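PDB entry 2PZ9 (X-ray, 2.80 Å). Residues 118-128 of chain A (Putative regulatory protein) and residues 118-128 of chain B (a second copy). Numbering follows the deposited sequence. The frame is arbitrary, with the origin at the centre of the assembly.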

# COMPACT_ATOMS: atom_id res chain seq x y z
N TYR A 118 -5.46 -8.90 -1.08
CA TYR A 118 -4.72 -7.72 -0.72
C TYR A 118 -4.53 -7.58 0.80
O TYR A 118 -3.41 -7.35 1.27
CB TYR A 118 -5.37 -6.48 -1.32
CG TYR A 118 -4.61 -5.23 -0.95
CD1 TYR A 118 -3.48 -4.85 -1.66
CD2 TYR A 118 -5.00 -4.46 0.16
CE1 TYR A 118 -2.76 -3.71 -1.32
CE2 TYR A 118 -4.27 -3.32 0.52
CZ TYR A 118 -3.16 -2.96 -0.24
OH TYR A 118 -2.45 -1.83 0.10
N ARG A 119 -5.62 -7.73 1.56
CA ARG A 119 -5.59 -7.70 3.02
C ARG A 119 -4.63 -8.74 3.53
O ARG A 119 -3.79 -8.48 4.39
CB ARG A 119 -6.94 -8.07 3.61
CG ARG A 119 -8.04 -7.10 3.42
CD ARG A 119 -8.89 -7.17 4.65
NE ARG A 119 -8.72 -5.97 5.46
CZ ARG A 119 -8.82 -5.89 6.79
NH1 ARG A 119 -9.06 -6.96 7.54
NH2 ARG A 119 -8.67 -4.71 7.37
N LEU A 120 -4.78 -9.93 2.98
CA LEU A 120 -3.99 -11.06 3.42
C LEU A 120 -2.48 -10.92 3.18
O LEU A 120 -1.70 -11.28 4.06
CB LEU A 120 -4.57 -12.37 2.87
CG LEU A 120 -3.82 -13.67 3.10
CD1 LEU A 120 -4.79 -14.80 3.03
CD2 LEU A 120 -2.78 -13.81 2.02
N ILE A 121 -2.05 -10.39 2.04
CA ILE A 121 -0.60 -10.18 1.95
C ILE A 121 -0.10 -9.01 2.78
O ILE A 121 1.02 -9.06 3.32
CB ILE A 121 0.02 -10.16 0.53
CG1 ILE A 121 -0.59 -9.05 -0.33
CG2 ILE A 121 0.06 -11.63 -0.07
CD1 ILE A 121 -0.22 -9.12 -1.80
N THR A 122 -0.92 -7.97 2.90
CA THR A 122 -0.56 -6.81 3.72
C THR A 122 -0.35 -7.20 5.19
O THR A 122 0.61 -6.78 5.81
CB THR A 122 -1.62 -5.69 3.64
OG1 THR A 122 -1.97 -5.47 2.27
CG2 THR A 122 -1.10 -4.40 4.25
N TRP A 123 -1.25 -8.02 5.74
CA TRP A 123 -1.03 -8.55 7.08
C TRP A 123 0.34 -9.19 7.18
O TRP A 123 1.05 -8.99 8.16
CB TRP A 123 -2.05 -9.60 7.38
CG TRP A 123 -3.37 -9.11 7.73
CD1 TRP A 123 -4.50 -9.20 6.97
CD2 TRP A 123 -3.77 -8.50 8.97
NE1 TRP A 123 -5.58 -8.67 7.65
CE2 TRP A 123 -5.16 -8.25 8.89
CE3 TRP A 123 -3.09 -8.16 10.15
CZ2 TRP A 123 -5.88 -7.65 9.93
CZ3 TRP A 123 -3.81 -7.57 11.19
CH2 TRP A 123 -5.19 -7.32 11.06
N GLY A 124 0.70 -9.96 6.16
CA GLY A 124 1.97 -10.67 6.14
C GLY A 124 3.18 -9.77 6.06
O GLY A 124 4.22 -10.07 6.63
N ARG A 125 3.07 -8.66 5.33
CA ARG A 125 4.22 -7.75 5.24
C ARG A 125 4.56 -7.19 6.61
O ARG A 125 5.71 -7.24 7.05
CB ARG A 125 3.97 -6.63 4.25
CG ARG A 125 3.42 -7.14 2.94
CD ARG A 125 3.64 -6.18 1.84
NE ARG A 125 2.64 -6.40 0.80
CZ ARG A 125 2.70 -5.90 -0.44
NH1 ARG A 125 3.73 -5.16 -0.82
NH2 ARG A 125 1.73 -6.17 -1.30
N LEU A 126 3.53 -6.71 7.29
CA LEU A 126 3.62 -6.17 8.64
C LEU A 126 3.91 -7.18 9.74
O LEU A 126 4.70 -6.92 10.65
CB LEU A 126 2.34 -5.43 9.00
CG LEU A 126 2.00 -4.17 8.19
CD1 LEU A 126 0.52 -3.90 8.34
CD2 LEU A 126 2.82 -2.94 8.61
N GLU A 127 3.25 -8.33 9.70
CA GLU A 127 3.41 -9.30 10.78
C GLU A 127 4.76 -10.07 10.72
O GLU A 127 5.35 -10.36 11.75
CB GLU A 127 2.21 -10.25 10.87
CG GLU A 127 0.91 -9.57 11.18
CD GLU A 127 -0.09 -10.48 11.87
OE1 GLU A 127 0.32 -11.16 12.83
OE2 GLU A 127 -1.27 -10.52 11.46
N LEU A 128 5.27 -10.37 9.52
CA LEU A 128 6.53 -11.11 9.38
C LEU A 128 7.73 -10.18 9.09
O LEU A 128 8.60 -10.01 9.96
CB LEU A 128 6.40 -12.21 8.33
CG LEU A 128 5.13 -13.05 8.57
CD1 LEU A 128 4.54 -13.55 7.25
CD2 LEU A 128 5.33 -14.20 9.59
N TYR B 118 4.35 5.11 8.07
CA TYR B 118 3.71 4.26 7.10
C TYR B 118 3.18 2.95 7.73
O TYR B 118 2.02 2.59 7.52
CB TYR B 118 4.64 3.97 5.93
CG TYR B 118 3.99 3.08 4.92
CD1 TYR B 118 3.11 3.60 3.96
CD2 TYR B 118 4.19 1.69 4.94
CE1 TYR B 118 2.49 2.78 3.03
CE2 TYR B 118 3.56 0.86 4.02
CZ TYR B 118 2.71 1.42 3.07
OH TYR B 118 2.10 0.61 2.14
N ARG B 119 4.04 2.27 8.50
CA ARG B 119 3.65 1.05 9.23
C ARG B 119 2.47 1.34 10.12
O ARG B 119 1.50 0.60 10.14
CB ARG B 119 4.76 0.60 10.16
CG ARG B 119 5.99 0.08 9.53
CD ARG B 119 6.51 -1.01 10.43
NE ARG B 119 6.31 -2.31 9.82
CZ ARG B 119 6.10 -3.46 10.46
NH1 ARG B 119 6.01 -3.52 11.79
NH2 ARG B 119 5.96 -4.58 9.75
N LEU B 120 2.59 2.43 10.85
CA LEU B 120 1.58 2.80 11.82
C LEU B 120 0.21 3.12 11.21
O LEU B 120 -0.81 2.69 11.78
CB LEU B 120 2.10 3.90 12.75
CG LEU B 120 1.16 4.52 13.76
CD1 LEU B 120 1.96 5.09 14.88
CD2 LEU B 120 0.40 5.63 13.07
N ILE B 121 0.13 3.82 10.08
CA ILE B 121 -1.21 3.96 9.52
C ILE B 121 -1.74 2.70 8.87
O ILE B 121 -2.95 2.43 8.92
CB ILE B 121 -1.47 5.19 8.63
CG1 ILE B 121 -0.53 5.21 7.42
CG2 ILE B 121 -1.55 6.51 9.51
CD1 ILE B 121 -0.54 6.51 6.62
N THR B 122 -0.84 1.91 8.27
CA THR B 122 -1.24 0.64 7.65
C THR B 122 -1.84 -0.32 8.69
O THR B 122 -2.86 -0.94 8.43
CB THR B 122 -0.05 -0.05 6.95
OG1 THR B 122 0.64 0.91 6.14
CG2 THR B 122 -0.54 -1.20 6.08
N TRP B 123 -1.22 -0.44 9.85
CA TRP B 123 -1.82 -1.22 10.93
C TRP B 123 -3.24 -0.77 11.18
O TRP B 123 -4.13 -1.59 11.36
CB TRP B 123 -1.04 -1.01 12.20
CG TRP B 123 0.21 -1.75 12.29
CD1 TRP B 123 1.46 -1.22 12.24
CD2 TRP B 123 0.37 -3.16 12.53
NE1 TRP B 123 2.41 -2.21 12.42
CE2 TRP B 123 1.76 -3.41 12.60
CE3 TRP B 123 -0.52 -4.23 12.69
CZ2 TRP B 123 2.28 -4.69 12.83
CZ3 TRP B 123 -0.00 -5.50 12.91
CH2 TRP B 123 1.39 -5.71 12.97
N GLY B 124 -3.45 0.54 11.21
CA GLY B 124 -4.75 1.12 11.48
C GLY B 124 -5.78 0.85 10.40
O GLY B 124 -6.95 0.68 10.70
N ARG B 125 -5.36 0.81 9.14
CA ARG B 125 -6.32 0.54 8.07
C ARG B 125 -6.91 -0.86 8.23
O ARG B 125 -8.12 -1.04 8.22
CB ARG B 125 -5.70 0.70 6.69
CG ARG B 125 -4.92 1.98 6.57
CD ARG B 125 -4.74 2.38 5.16
NE ARG B 125 -3.56 3.23 5.04
CZ ARG B 125 -3.26 3.98 3.98
NH1 ARG B 125 -4.06 4.02 2.92
NH2 ARG B 125 -2.15 4.71 3.99
N LEU B 126 -6.01 -1.82 8.44
CA LEU B 126 -6.36 -3.22 8.66
C LEU B 126 -7.03 -3.52 10.00
O LEU B 126 -7.97 -4.31 10.06
CB LEU B 126 -5.11 -4.09 8.55
CG LEU B 126 -4.43 -4.17 7.18
CD1 LEU B 126 -3.00 -4.63 7.39
CD2 LEU B 126 -5.16 -5.08 6.19
N GLU B 127 -6.54 -2.94 11.08
CA GLU B 127 -7.08 -3.26 12.40
C GLU B 127 -8.46 -2.61 12.67
O GLU B 127 -9.31 -3.23 13.31
CB GLU B 127 -6.07 -2.97 13.51
CG GLU B 127 -4.80 -3.77 13.43
CD GLU B 127 -4.12 -3.96 14.77
OE1 GLU B 127 -4.83 -4.33 15.73
OE2 GLU B 127 -2.89 -3.76 14.87
N LEU B 128 -8.70 -1.40 12.18
CA LEU B 128 -9.98 -0.71 12.41
C LEU B 128 -10.93 -0.84 11.21
O LEU B 128 -11.96 -1.53 11.31
CB LEU B 128 -9.74 0.75 12.80
CG LEU B 128 -8.68 0.85 13.92
CD1 LEU B 128 -7.86 2.14 13.80
CD2 LEU B 128 -9.27 0.67 15.35

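At the centre of this contact, near an exact two-fold axis, two residues meet their own copies. Leu A126 CD1 lies 3.7 Å from Leu B126 CD1, and Thr A122 CG2 lies 3.7 Å from Thr B122 CG2. The helices cross with their N-to-C directions 139° apart and their axes 10.7 Å from each other at closest approach. Leucine, branched and apolar, suits the centre: Leu A126 points toward the partner helix and fits as a knob into a hole formed by Arg B119, Thr B122, Trp B123 and Leu B126. By symmetry Leu B126 does the same, and these two leucines have the largest areas covered in the contact.

Threonine brings a methyl group to the interface without leaving its hydroxyl unsatisfied. Thr A122 CG2 packs 3.7 Å from Leu B126 CD1, while Thr A122 OG1 turns back to donate a 2.6 Å hydrogen bond to Tyr A118 O, one turn earlier in its own helix.

Farther out, Trp A123 forms one wall of the hole that receives Leu B126. Its CA-to-CB bond points sideways, but the long indole reaches the other helix, and Leu B126 CB sits over the face of its six-membered ring, 4.1 Å from the centroid and 20° off the normal, a CH-pi contact. The aliphatic part of Glu B127 adds a looser approach, with CG 4.3 Å from Trp A123 CH2; its carboxylate oxygens are hydrogen-bonded elsewhere in the structure.

At the polar edge, Arg A119 extends its guanidinium to the end of the partner helix. Its NH2 donates a 2.8 Å hydrogen bond to Leu B126 O, while Leu B126 CD2 lies over one face of the planar group. Arginine thus combines polar reach with a flat surface for packing, and Arg B119 repeats the arrangement against Leu A126.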